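Local coordinates for protein reducing end xylose-releasing exo-oligoxylanase (PDB 1WU4) that hydrolyses xylooligosaccharides of three or more units, releasing xylose from the reducing end with inversion of anomeric configuration, at residues 74-79 with 135-140; 78-83 with 142-147. The protein carries 1 engineered substitution. All coordinates share one frame; numbering follows the deposited sequence.

How the interactions relate
Following the chain from the N terminus, the first segments met are 74-79 and 78-83, both on helix 69-81 and sharing M78 and A79. The chain turns into helix 85-99, passes the short strand 113-114 and returns as helix 127-144. Interaction 1 closes this loop at 135-140 and interaction 2 at 142-147. Both segments move forward along the chain from one contact to the next, so the two loops cross instead of nesting. Their centres lie about 7 Å apart, and they tie the same two helices of the (alpha/alpha)6 barrel. Interaction 1 is buried, while interaction 2 joins the C-terminal ends near the surface. V80 CG2 packs against the F139 backbone between them.

Interaction 1: 74-79 with 135-140; sequences YGMMMA and LALFFA
M77 and A136 bring together helix 69-81 and helix 127-144, with their CA atoms 4.8 Å apart. This is the buried packing of two near-parallel helices of the (alpha/alpha)6 barrel of glycoside hydrolase family 8. The short axes approach to 8.9 Å and run 27° from parallel.

The apolar packing falls into two groups. In the first, A136 points its methyl at helix 69-81. A136 CB meets M76 CB at 4.0 Å and also lies against the backbone N of M77. M76 extends past this methyl and bends at chi3 (62°), which brings M76 CE to L137 CD2 at 3.9 Å. In the second group, M77 CG stands anti to the backbone N (chi1 -178°), and the chain then bends twice. M77 CE ends 3.9 Å from L135 CD2 and beside the backbone N of A136.

The sulfur makes a Met-aromatic contact. M77 SD sits at the edge of the F139 ring, 3.6 Å from F139 CD2, close to the ring plane and not over a face. Within helix 127-144, L135 CG lies over one face of this ring, toward its rim.

F88, I91 and W92 of helix 85-99 also touch M76. The side chain of M77 is about 10 Å from that of E70, the proton donor by similarity. With only apolar groups and the M77 sulfur meeting, the contact rests on shape and dispersion, the polarisable sulfur against a ring edge being its one more directional element.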
# COMPACT_ATOMS: atom_id res chain seq x y z
N TYR A 74 5.87 0.69 -4.23
CA TYR A 74 4.62 0.63 -4.97
C TYR A 74 4.94 0.29 -6.43
O TYR A 74 4.29 -0.56 -7.04
CB TYR A 74 3.89 1.98 -4.97
CG TYR A 74 3.11 2.33 -3.72
CD1 TYR A 74 2.90 1.42 -2.69
CD2 TYR A 74 2.55 3.60 -3.59
CE1 TYR A 74 2.16 1.77 -1.55
CE2 TYR A 74 1.80 3.96 -2.47
CZ TYR A 74 1.61 3.04 -1.46
OH TYR A 74 0.87 3.42 -0.35
N GLY A 75 5.94 0.98 -6.97
CA GLY A 75 6.35 0.76 -8.35
C GLY A 75 6.75 -0.67 -8.63
O GLY A 75 6.41 -1.23 -9.67
N MET A 76 7.49 -1.26 -7.70
CA MET A 76 7.91 -2.65 -7.86
C MET A 76 6.68 -3.56 -7.81
O MET A 76 6.58 -4.49 -8.60
CB MET A 76 8.91 -3.02 -6.76
CG MET A 76 10.30 -2.47 -7.04
SD MET A 76 11.41 -2.51 -5.62
CE MET A 76 11.50 -4.26 -5.30
N MET A 77 5.75 -3.29 -6.91
CA MET A 77 4.54 -4.11 -6.83
C MET A 77 3.75 -3.99 -8.13
O MET A 77 3.26 -4.98 -8.67
CB MET A 77 3.67 -3.69 -5.64
CG MET A 77 2.41 -4.54 -5.47
SD MET A 77 2.74 -6.31 -5.29
CE MET A 77 3.11 -6.40 -3.54
N MET A 78 3.62 -2.77 -8.64
CA MET A 78 2.89 -2.55 -9.89
C MET A 78 3.57 -3.29 -11.04
O MET A 78 2.91 -3.96 -11.84
CB MET A 78 2.84 -1.05 -10.21
CG MET A 78 2.05 -0.24 -9.20
SD MET A 78 2.41 1.53 -9.30
CE MET A 78 1.25 2.19 -8.08
N ALA A 79 4.89 -3.16 -11.12
CA ALA A 79 5.65 -3.82 -12.19
C ALA A 79 5.52 -5.34 -12.18
O ALA A 79 5.34 -5.94 -13.24
CB ALA A 79 7.12 -3.42 -12.10
N LEU A 135 7.03 -8.06 -0.14
CA LEU A 135 6.08 -8.86 -0.90
C LEU A 135 6.33 -8.77 -2.40
O LEU A 135 6.22 -9.78 -3.11
CB LEU A 135 4.63 -8.45 -0.59
CG LEU A 135 3.60 -9.45 -1.16
CD1 LEU A 135 3.85 -10.84 -0.57
CD2 LEU A 135 2.19 -9.00 -0.84
N ALA A 136 6.69 -7.59 -2.90
CA ALA A 136 6.97 -7.42 -4.32
C ALA A 136 8.13 -8.33 -4.72
O ALA A 136 8.11 -8.94 -5.79
CB ALA A 136 7.30 -5.97 -4.64
N LEU A 137 9.14 -8.42 -3.86
CA LEU A 137 10.29 -9.27 -4.12
C LEU A 137 9.90 -10.75 -4.12
O LEU A 137 10.39 -11.52 -4.95
CB LEU A 137 11.39 -9.00 -3.09
CG LEU A 137 12.13 -7.67 -3.26
CD1 LEU A 137 12.90 -7.34 -1.99
CD2 LEU A 137 13.08 -7.76 -4.45
N PHE A 138 9.02 -11.16 -3.21
CA PHE A 138 8.58 -12.56 -3.20
C PHE A 138 7.84 -12.83 -4.51
O PHE A 138 8.04 -13.87 -5.14
CB PHE A 138 7.64 -12.86 -2.03
CG PHE A 138 8.34 -13.11 -0.71
CD1 PHE A 138 9.34 -14.08 -0.61
CD2 PHE A 138 7.97 -12.41 0.43
CE1 PHE A 138 9.95 -14.34 0.61
CE2 PHE A 138 8.58 -12.67 1.66
CZ PHE A 138 9.57 -13.63 1.75
N PHE A 139 6.98 -11.91 -4.92
CA PHE A 139 6.24 -12.08 -6.16
C PHE A 139 7.18 -12.15 -7.36
O PHE A 139 6.99 -12.96 -8.27
CB PHE A 139 5.23 -10.94 -6.37
CG PHE A 139 4.02 -11.01 -5.46
CD1 PHE A 139 3.74 -12.14 -4.70
CD2 PHE A 139 3.14 -9.93 -5.40
CE1 PHE A 139 2.59 -12.19 -3.89
CE2 PHE A 139 1.99 -9.98 -4.61
CZ PHE A 139 1.72 -11.11 -3.85
N ALA A 140 8.22 -11.31 -7.36
CA ALA A 140 9.19 -11.31 -8.44
C ALA A 140 9.89 -12.66 -8.52
O ALA A 140 10.06 -13.23 -9.59
CB ALA A 140 10.22 -10.20 -8.22

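Interaction 2: 78-83 with 142-147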
# COMPACT_ATOMS: atom_id res chain seq x y z
N MET A 78 3.62 -2.77 -8.64
CA MET A 78 2.89 -2.55 -9.89
C MET A 78 3.57 -3.29 -11.04
O MET A 78 2.91 -3.96 -11.84
CB MET A 78 2.84 -1.05 -10.21
CG MET A 78 2.05 -0.24 -9.20
SD MET A 78 2.41 1.53 -9.30
CE MET A 78 1.25 2.19 -8.08
N ALA A 79 4.89 -3.16 -11.12
CA ALA A 79 5.65 -3.82 -12.19
C ALA A 79 5.52 -5.34 -12.18
O ALA A 79 5.34 -5.94 -13.24
CB ALA A 79 7.12 -3.42 -12.10
N VAL A 80 5.60 -5.96 -11.01
CA VAL A 80 5.48 -7.41 -10.98
C VAL A 80 4.05 -7.84 -11.32
O VAL A 80 3.85 -8.87 -11.96
CB VAL A 80 5.95 -8.01 -9.62
CG1 VAL A 80 5.03 -7.59 -8.49
CG2 VAL A 80 6.04 -9.53 -9.74
N GLN A 81 3.06 -7.06 -10.90
CA GLN A 81 1.67 -7.39 -11.23
C GLN A 81 1.46 -7.30 -12.74
O GLN A 81 0.66 -8.04 -13.31
CB GLN A 81 0.70 -6.42 -10.54
CG GLN A 81 0.57 -6.59 -9.02
CD GLN A 81 0.10 -7.97 -8.62
OE1 GLN A 81 -0.59 -8.65 -9.38
NE2 GLN A 81 0.45 -8.38 -7.40
N MET A 82 2.20 -6.39 -13.38
CA MET A 82 2.09 -6.19 -14.83
C MET A 82 3.07 -7.04 -15.64
O MET A 82 3.15 -6.92 -16.86
CB MET A 82 2.31 -4.71 -15.16
CG MET A 82 1.25 -3.77 -14.61
SD MET A 82 -0.38 -4.08 -15.29
CE MET A 82 -0.15 -3.52 -16.97
N ASP A 83 3.83 -7.89 -14.95
CA ASP A 83 4.80 -8.75 -15.59
C ASP A 83 5.84 -7.95 -16.38
O ASP A 83 6.13 -8.25 -17.53
CB ASP A 83 4.10 -9.75 -16.52
CG ASP A 83 5.00 -10.90 -16.94
OD1 ASP A 83 5.88 -11.28 -16.14
OD2 ASP A 83 4.82 -11.43 -18.06
N HIS A 142 8.78 -15.52 -7.52
CA HIS A 142 7.82 -16.52 -7.98
C HIS A 142 7.48 -16.43 -9.47
O HIS A 142 7.28 -17.46 -10.12
CB HIS A 142 6.56 -16.43 -7.12
CG HIS A 142 6.82 -16.62 -5.66
ND1 HIS A 142 5.90 -16.31 -4.69
CD2 HIS A 142 7.92 -17.07 -5.01
CE1 HIS A 142 6.42 -16.56 -3.50
NE2 HIS A 142 7.64 -17.02 -3.67
N ARG A 143 7.42 -15.22 -10.01
CA ARG A 143 7.10 -15.07 -11.43
C ARG A 143 8.30 -15.26 -12.34
O ARG A 143 8.19 -15.88 -13.40
CB ARG A 143 6.53 -13.68 -11.72
CG ARG A 143 5.20 -13.36 -11.06
CD ARG A 143 4.45 -12.27 -11.83
NE ARG A 143 3.91 -12.79 -13.09
CZ ARG A 143 3.07 -12.13 -13.88
NH1 ARG A 143 2.67 -10.90 -13.56
NH2 ARG A 143 2.62 -12.70 -14.99
N TRP A 144 9.45 -14.75 -11.93
CA TRP A 144 10.65 -14.79 -12.77
C TRP A 144 11.82 -15.63 -12.28
O TRP A 144 12.75 -15.90 -13.05
CB TRP A 144 11.13 -13.36 -13.01
CG TRP A 144 10.03 -12.42 -13.39
CD1 TRP A 144 9.08 -12.62 -14.35
CD2 TRP A 144 9.77 -11.12 -12.85
NE1 TRP A 144 8.25 -11.53 -14.44
CE2 TRP A 144 8.65 -10.59 -13.53
CE3 TRP A 144 10.38 -10.34 -11.85
CZ2 TRP A 144 8.12 -9.33 -13.24
CZ3 TRP A 144 9.86 -9.08 -11.57
CH2 TRP A 144 8.74 -8.59 -12.26
N GLY A 145 11.80 -16.03 -11.02
CA GLY A 145 12.89 -16.81 -10.47
C GLY A 145 13.99 -15.89 -9.98
O GLY A 145 14.17 -14.79 -10.51
N ASP A 146 14.71 -16.33 -8.95
CA ASP A 146 15.80 -15.53 -8.39
C ASP A 146 16.95 -15.37 -9.36
O ASP A 146 17.38 -16.32 -10.01
CB ASP A 146 16.30 -16.18 -7.09
CG ASP A 146 15.50 -15.75 -5.88
OD1 ASP A 146 14.37 -15.25 -6.04
OD2 ASP A 146 16.02 -15.91 -4.75
N GLY A 147 17.46 -14.14 -9.44
CA GLY A 147 18.57 -13.85 -10.32
C GLY A 147 19.87 -14.29 -9.70
O GLY A 147 19.99 -14.41 -8.47
O HOH W 1 0.56 -10.33 -15.60
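V80 and W144 form the tight part of this contact. V80 CG2 lies over the six-membered ring of W144 in an off-centre CH-pi contact, 4.3 Å from the ring centroid. V80 CG2, anti to the backbone N, also touches R143 CD at 3.8 Å. R143 CB packs on one face of the same indole, toward its rim.

Two hydrogen bonds join the ends of the helices. R143 bends at chi3 (73°) and donates from NH1 to V80 O at 2.8 Å. The bond is bent, and the oxygen is tilted from the guanidinium plane. V80 O accepts from D83 N as well, so this carbonyl is gripped twice. W144 NE1 donates to D83 OD1 at 2.9 Å in a nearly straight bond (175°) lying in the indole plane.

The solvent side is looser. D83 is exposed and has positive phi in the Schellman motif that ends helix 69-81. Its carboxylate stacks on the R143 guanidinium, the planes 18° apart. D83 OD1 to R143 NH2 is a long salt bridge of 3.7 Å. No guanidinium N-H points at D83 OD1, which lies well out of that plane, so between these two groups only the attraction of charge would act. Water 1 accepts from R143 NH1 at 3.0 Å and donates to Q81 O.

Around the contact, F88 of helix 85-99 meets W144 edge-to-face and also touches V80. W379, near the C terminus, makes a cation-pi contact with R143. Helices 358-372 and 25-40 both touch M78 and M82.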